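Local coordinates for putative nucleoside-diphosphate-sugar epimerase (Staphylococcus aureus subsp. aureus, PDB 3E48), which is of unknown function in detail, but probably binds NAD(P) in a Rossmann fold and may act on nucleotide sugars, at residues B[122-127]-B[135-140]; B[69-74]-B[118-123]. All coordinates share one frame; numbering follows the deposited sequence.

Contact 1: B[122-127]-B[135-140]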
loop_
_atom_site.group_PDB
_atom_site.type_symbol
_atom_site.label_atom_id
_atom_site.label_comp_id
_atom_site.label_asym_id
_atom_site.label_seq_id
_atom_site.Cartn_x
_atom_site.Cartn_y
_atom_site.Cartn_z
ATOM N N GLY B 122 0.942 3.052 0.447
ATOM C CA GLY B 122 1.200 1.639 0.638
ATOM C C GLY B 122 1.974 1.123 -0.563
ATOM O O GLY B 122 2.921 0.353 -0.425
ATOM N N TYR B 123 1.565 1.555 -1.753
ATOM C CA TYR B 123 2.211 1.142 -2.988
ATOM C C TYR B 123 3.657 1.616 -3.069
ATOM O O TYR B 123 4.544 0.854 -3.456
ATOM C CB TYR B 123 1.410 1.682 -4.173
ATOM C CG TYR B 123 1.867 1.218 -5.536
ATOM C CD1 TYR B 123 2.934 1.840 -6.192
ATOM C CD2 TYR B 123 1.186 0.196 -6.201
ATOM C CE1 TYR B 123 3.305 1.459 -7.486
ATOM C CE2 TYR B 123 1.548 -0.191 -7.486
ATOM C CZ TYR B 123 2.602 0.444 -8.124
ATOM O OH TYR B 123 2.923 0.072 -9.409
ATOM N N ALA B 124 3.886 2.875 -2.701
ATOM C CA ALA B 124 5.221 3.470 -2.736
ATOM C C ALA B 124 6.226 2.704 -1.875
ATOM O O ALA B 124 7.321 2.359 -2.335
ATOM C CB ALA B 124 5.148 4.927 -2.282
ATOM N N SER B 125 5.856 2.446 -0.624
ATOM C CA SER B 125 6.728 1.725 0.299
ATOM C C SER B 125 7.117 0.371 -0.284
ATOM O O SER B 125 8.296 0.004 -0.325
ATOM C CB SER B 125 6.019 1.535 1.647
ATOM O OG SER B 125 6.830 0.830 2.567
ATOM N N ARG B 126 6.121 -0.372 -0.746
ATOM C CA ARG B 126 6.379 -1.688 -1.322
ATOM C C ARG B 126 7.196 -1.623 -2.612
ATOM O O ARG B 126 8.100 -2.435 -2.814
ATOM C CB ARG B 126 5.045 -2.408 -1.538
ATOM C CG ARG B 126 4.348 -2.645 -0.208
ATOM C CD ARG B 126 2.879 -3.010 -0.331
ATOM N NE ARG B 126 2.363 -3.417 0.976
ATOM C CZ ARG B 126 2.160 -2.592 2.001
ATOM N NH1 ARG B 126 2.414 -1.292 1.885
ATOM N NH2 ARG B 126 1.736 -3.076 3.164
ATOM N N LEU B 127 6.905 -0.653 -3.477
ATOM C CA LEU B 127 7.663 -0.546 -4.719
ATOM C C LEU B 127 9.139 -0.314 -4.401
ATOM O O LEU B 127 10.019 -0.879 -5.051
ATOM C CB LEU B 127 7.141 0.594 -5.597
ATOM C CG LEU B 127 7.679 0.607 -7.040
ATOM C CD1 LEU B 127 7.161 -0.625 -7.799
ATOM C CD2 LEU B 127 7.244 1.883 -7.738
ATOM N N TYR B 135 17.092 2.383 0.492
ATOM C CA TYR B 135 16.194 3.492 0.766
ATOM C C TYR B 135 15.884 3.665 2.247
ATOM O O TYR B 135 16.067 2.752 3.054
ATOM C CB TYR B 135 14.878 3.346 -0.025
ATOM C CG TYR B 135 13.982 2.219 0.443
ATOM C CD1 TYR B 135 14.275 0.890 0.134
ATOM C CD2 TYR B 135 12.851 2.483 1.218
ATOM C CE1 TYR B 135 13.461 -0.150 0.592
ATOM C CE2 TYR B 135 12.036 1.456 1.677
ATOM C CZ TYR B 135 12.346 0.145 1.364
ATOM O OH TYR B 135 11.547 -0.869 1.844
ATOM N N THR B 136 15.416 4.862 2.580
ATOM C CA THR B 136 15.048 5.232 3.940
ATOM C C THR B 136 13.633 5.762 3.803
ATOM O O THR B 136 13.397 6.722 3.071
ATOM C CB THR B 136 15.979 6.345 4.474
ATOM O OG1 THR B 136 17.337 5.883 4.433
ATOM C CG2 THR B 136 15.626 6.709 5.909
ATOM N N TYR B 137 12.688 5.121 4.480
ATOM C CA TYR B 137 11.296 5.539 4.394
ATOM C C TYR B 137 10.930 6.350 5.633
ATOM O O TYR B 137 10.926 5.841 6.756
ATOM C CB TYR B 137 10.400 4.305 4.242
ATOM C CG TYR B 137 9.043 4.618 3.662
ATOM C CD1 TYR B 137 7.984 5.003 4.481
ATOM C CD2 TYR B 137 8.833 4.592 2.283
ATOM C CE1 TYR B 137 6.746 5.363 3.941
ATOM C CE2 TYR B 137 7.600 4.951 1.732
ATOM C CZ TYR B 137 6.566 5.336 2.568
ATOM O OH TYR B 137 5.351 5.705 2.042
ATOM N N VAL B 138 10.644 7.629 5.414
ATOM C CA VAL B 138 10.310 8.543 6.497
ATOM C C VAL B 138 8.827 8.866 6.487
ATOM O O VAL B 138 8.335 9.482 5.553
ATOM C CB VAL B 138 11.103 9.861 6.354
ATOM C CG1 VAL B 138 10.798 10.789 7.524
ATOM C CG2 VAL B 138 12.591 9.558 6.270
ATOM N N ARG B 139 8.104 8.452 7.520
ATOM C CA ARG B 139 6.677 8.738 7.575
ATOM C C ARG B 139 6.453 9.958 8.462
ATOM O O ARG B 139 7.066 10.080 9.520
ATOM C CB ARG B 139 5.922 7.512 8.106
ATOM C CG ARG B 139 5.983 6.335 7.132
ATOM C CD ARG B 139 5.578 4.999 7.758
ATOM N NE ARG B 139 4.163 4.944 8.109
ATOM C CZ ARG B 139 3.701 4.978 9.354
ATOM N NH1 ARG B 139 4.545 5.067 10.375
ATOM N NH2 ARG B 139 2.394 4.920 9.577
HETATM N N MSE B 140 5.599 10.873 8.021
HETATM C CA MSE B 140 5.335 12.069 8.809
HETATM C C MSE B 140 3.897 12.135 9.309
HETATM O O MSE B 140 2.980 11.602 8.673
HETATM C CB MSE B 140 5.656 13.323 7.984
HETATM C CG MSE B 140 4.741 13.543 6.795
HETATM SE SE MSE B 140 5.342 14.979 5.624
HETATM C CE MSE B 140 4.922 14.141 3.940
HETATM O O HOH W 1 9.274 -0.575 3.143
#

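Contact 2: B[69-74]-B[118-123]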
loop_
_atom_site.group_PDB
_atom_site.type_symbol
_atom_site.label_atom_id
_atom_site.label_comp_id
_atom_site.label_asym_id
_atom_site.label_seq_id
_atom_site.Cartn_x
_atom_site.Cartn_y
_atom_site.Cartn_z
ATOM N N VAL B 69 18.649 10.779 -3.495
ATOM C CA VAL B 69 17.467 11.533 -3.871
ATOM C C VAL B 69 16.502 11.550 -2.692
ATOM O O VAL B 69 16.173 10.503 -2.127
ATOM C CB VAL B 69 16.751 10.896 -5.092
ATOM C CG1 VAL B 69 15.398 11.565 -5.323
ATOM C CG2 VAL B 69 17.624 11.039 -6.335
ATOM N N VAL B 70 16.088 12.754 -2.308
ATOM C CA VAL B 70 15.129 12.948 -1.226
ATOM C C VAL B 70 13.877 13.325 -2.005
ATOM O O VAL B 70 13.813 14.393 -2.615
ATOM C CB VAL B 70 15.559 14.096 -0.292
ATOM C CG1 VAL B 70 14.583 14.215 0.871
ATOM C CG2 VAL B 70 16.971 13.839 0.223
ATOM N N PHE B 71 12.901 12.419 -1.998
ATOM C CA PHE B 71 11.662 12.576 -2.753
ATOM C C PHE B 71 10.465 13.027 -1.937
ATOM O O PHE B 71 10.100 12.387 -0.953
ATOM C CB PHE B 71 11.315 11.244 -3.424
ATOM C CG PHE B 71 10.183 11.324 -4.404
ATOM C CD1 PHE B 71 10.405 11.797 -5.693
ATOM C CD2 PHE B 71 8.894 10.934 -4.043
ATOM C CE1 PHE B 71 9.362 11.883 -6.615
ATOM C CE2 PHE B 71 7.838 11.015 -4.959
ATOM C CZ PHE B 71 8.076 11.493 -6.250
ATOM N N ILE B 72 9.858 14.131 -2.359
ATOM C CA ILE B 72 8.665 14.657 -1.709
ATOM C C ILE B 72 7.510 14.420 -2.675
ATOM O O ILE B 72 7.476 14.994 -3.763
ATOM C CB ILE B 72 8.791 16.168 -1.436
ATOM C CG1 ILE B 72 9.965 16.413 -0.487
ATOM C CG2 ILE B 72 7.488 16.710 -0.846
ATOM C CD1 ILE B 72 10.227 17.874 -0.198
ATOM N N PRO B 73 6.558 13.553 -2.298
ATOM C CA PRO B 73 5.410 13.267 -3.167
ATOM C C PRO B 73 4.605 14.518 -3.518
ATOM O O PRO B 73 4.604 15.495 -2.768
ATOM C CB PRO B 73 4.585 12.284 -2.339
ATOM C CG PRO B 73 5.624 11.541 -1.564
ATOM C CD PRO B 73 6.564 12.662 -1.126
ATOM N N SER B 74 3.924 14.479 -4.660
ATOM C CA SER B 74 3.092 15.596 -5.101
ATOM C C SER B 74 1.744 15.498 -4.392
ATOM O O SER B 74 1.539 14.604 -3.571
ATOM C CB SER B 74 2.864 15.533 -6.613
ATOM O OG SER B 74 2.023 14.438 -6.962
ATOM N N SER B 118 -4.131 6.567 0.926
ATOM C CA SER B 118 -3.420 5.441 1.530
ATOM C C SER B 118 -2.904 4.439 0.481
ATOM O O SER B 118 -1.803 3.910 0.624
ATOM C CB SER B 118 -4.289 4.724 2.580
ATOM O OG SER B 118 -5.352 4.014 1.995
ATOM N N PRO B 119 -3.676 4.180 -0.595
ATOM C CA PRO B 119 -3.186 3.228 -1.599
ATOM C C PRO B 119 -1.836 3.662 -2.177
ATOM O O PRO B 119 -0.942 2.839 -2.386
ATOM C CB PRO B 119 -4.292 3.233 -2.655
ATOM C CG PRO B 119 -5.521 3.543 -1.858
ATOM C CD PRO B 119 -5.031 4.649 -0.943
ATOM N N TYR B 120 -1.695 4.961 -2.435
ATOM C CA TYR B 120 -0.448 5.486 -2.984
ATOM C C TYR B 120 0.726 5.235 -2.053
ATOM O O TYR B 120 1.774 4.762 -2.488
ATOM C CB TYR B 120 -0.553 6.992 -3.244
ATOM C CG TYR B 120 0.783 7.645 -3.553
ATOM C CD1 TYR B 120 1.359 7.541 -4.821
ATOM C CD2 TYR B 120 1.488 8.341 -2.565
ATOM C CE1 TYR B 120 2.600 8.115 -5.103
ATOM C CE2 TYR B 120 2.733 8.917 -2.837
ATOM C CZ TYR B 120 3.279 8.800 -4.107
ATOM O OH TYR B 120 4.502 9.377 -4.393
ATOM N N PHE B 121 0.557 5.543 -0.773
ATOM C CA PHE B 121 1.649 5.361 0.174
ATOM C C PHE B 121 1.966 3.899 0.432
ATOM O O PHE B 121 3.128 3.535 0.610
ATOM C CB PHE B 121 1.343 6.116 1.466
ATOM C CG PHE B 121 1.399 7.605 1.298
ATOM C CD1 PHE B 121 2.617 8.235 1.047
ATOM C CD2 PHE B 121 0.240 8.368 1.325
ATOM C CE1 PHE B 121 2.682 9.610 0.819
ATOM C CE2 PHE B 121 0.287 9.747 1.098
ATOM C CZ PHE B 121 1.513 10.369 0.844
ATOM N N GLY B 122 0.942 3.052 0.447
ATOM C CA GLY B 122 1.200 1.639 0.638
ATOM C C GLY B 122 1.974 1.123 -0.563
ATOM O O GLY B 122 2.921 0.353 -0.425
ATOM N N TYR B 123 1.565 1.555 -1.753
ATOM C CA TYR B 123 2.211 1.142 -2.988
ATOM C C TYR B 123 3.657 1.616 -3.069
ATOM O O TYR B 123 4.544 0.854 -3.456
ATOM C CB TYR B 123 1.410 1.682 -4.173
ATOM C CG TYR B 123 1.867 1.218 -5.536
ATOM C CD1 TYR B 123 2.934 1.840 -6.192
ATOM C CD2 TYR B 123 1.186 0.196 -6.201
ATOM C CE1 TYR B 123 3.305 1.459 -7.486
ATOM C CE2 TYR B 123 1.548 -0.191 -7.486
ATOM C CZ TYR B 123 2.602 0.444 -8.124
ATOM O OH TYR B 123 2.923 0.072 -9.409
#

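Contact 1: B[122-127]-B[135-140]
Ser-125 of helix 122-127 lies over Tyr-137 of strand 135-140, the two segments running nearly antiparallel at 159°, with their axes 10.2 Å apart at closest approach. The nearest backbone pair is the same one, Ser-125 and Tyr-137, whose CA atoms are 7.2 Å apart. Ser-125 CB sits over one face of the Tyr-137 ring, 4.1 Å from the ring centroid, in a CH-pi contact. Ser-125 CA is closer to the rim, 3.6 Å from Tyr-137 CE2. The Tyr-137 ring can meet the helix because its CG is anti to the backbone N (chi1 -159°). No direct hydrogen bond joins the two segments.

A water makes the polar link. It bonds to Ser-125 OG at 2.9 Å and to Tyr-135 OH at 2.6 Å, reaching Tyr-135 at the ring edge and in the ring plane. Ser-125 OG also hydrogen-bonds to Arg-194 and to His-111 O of the second subunit. The hydroxyl is thus tied both to its own chain and to the second subunit. On the helix, Arg-126 folds back along its own backbone. Its NH1 bonds to Gly-122 O at 2.9 Å, while Arg-126 N reaches that oxygen from the other face of the carbonyl plane. Two donors therefore grip one carbonyl. Arg-126 NE goes to Asp-109 O of the second subunit.

The contact joins the helix to the last strand of the beta-alpha-beta unit made of strand 100-106, helix 118-131 and strand 134-143. Strand 134-143 pairs in parallel with strand 100-106, where Phe-103 meets the Tyr-137 ring with planes nearly parallel. Strand 194-203 also pairs with it. Helix 84-96 packs against Tyr-123 and Leu-127.

Contact 2: B[69-74]-B[118-123]
This is a small, buried and mainly apolar contact between Pro-73, Phe-71 and the first turn of a helix. It sits just past the C-terminal end of strand 68-71, in the Rossmann-type domain, where the chain leaves the sheet. The first turn of helix 118-131 meets it there, and the two segments are 44 residues apart in sequence. The nearest CA atoms, those of Pro-73 and Phe-121, are still 9.4 Å apart. Side chains alone bridge the gap.

Tyr-120 does most of the reaching. Its CG is anti to the backbone N (chi1 169°), which brings the ring end against Pro-73 and Phe-71. The Pro-73 ring crosses the end of this side chain at about a right angle. Pro-73 CB lies 3.6 Å from Tyr-120 OH and 3.9 Å from Tyr-120 CE2. The same hydroxyl oxygen comes up to the edge of the Phe-71 ring, near its plane, with Phe-71 CE2 3.8 Å from Tyr-120 OH. Phe-121 adds a lighter touch, its CE1 being 4.3 Å from Pro-73 CG. Tyr-120 and Phe-121 also pack on each other: Tyr-120 CD2 stands 3.7 Å above the plane of the Phe-121 ring, over its centre.

Neighbours build out this cluster. Phe-71 stacks on Tyr-53, Tyr-120 has a cation-pi contact with Arg-82, and Phe-103 of strand 100-106 touches both Pro-73 and Tyr-120.

No hydrogen bond passes between the segments, so shape and apolar contact do the joining. The one polar atom in the middle, Tyr-120 OH, meets carbon atoms of Pro-73 and Phe-71 across the contact. An aromatic ring edge carries slight positive charge, so the approach of that oxygen to the edge of Phe-71 is probably mildly favourable.

In the fold
Contacts 1 and 2 use overlapping parts of helix 118-131 and share Gly-122 and Tyr-123. Their centres are about 6 Å apart. They touch where Tyr-137 OH of contact 1 lies 3.4 Å from Phe-121 O of contact 2, a packing approach. Through them the helix meets two strands of one sheet, 134-143 and 68-71, with strand 100-106 between. Phe-103 of strand 100-106 reaches residues of both contacts. Both contacts also touch the second subunit, so this helix faces the sheet and the dimer partner together. All four segments belong to the Rossmann-type part of the chain. In Rossmann folds the cofactor binds at the C-terminal ends of the parallel strands, so contact 2 is probably near that region.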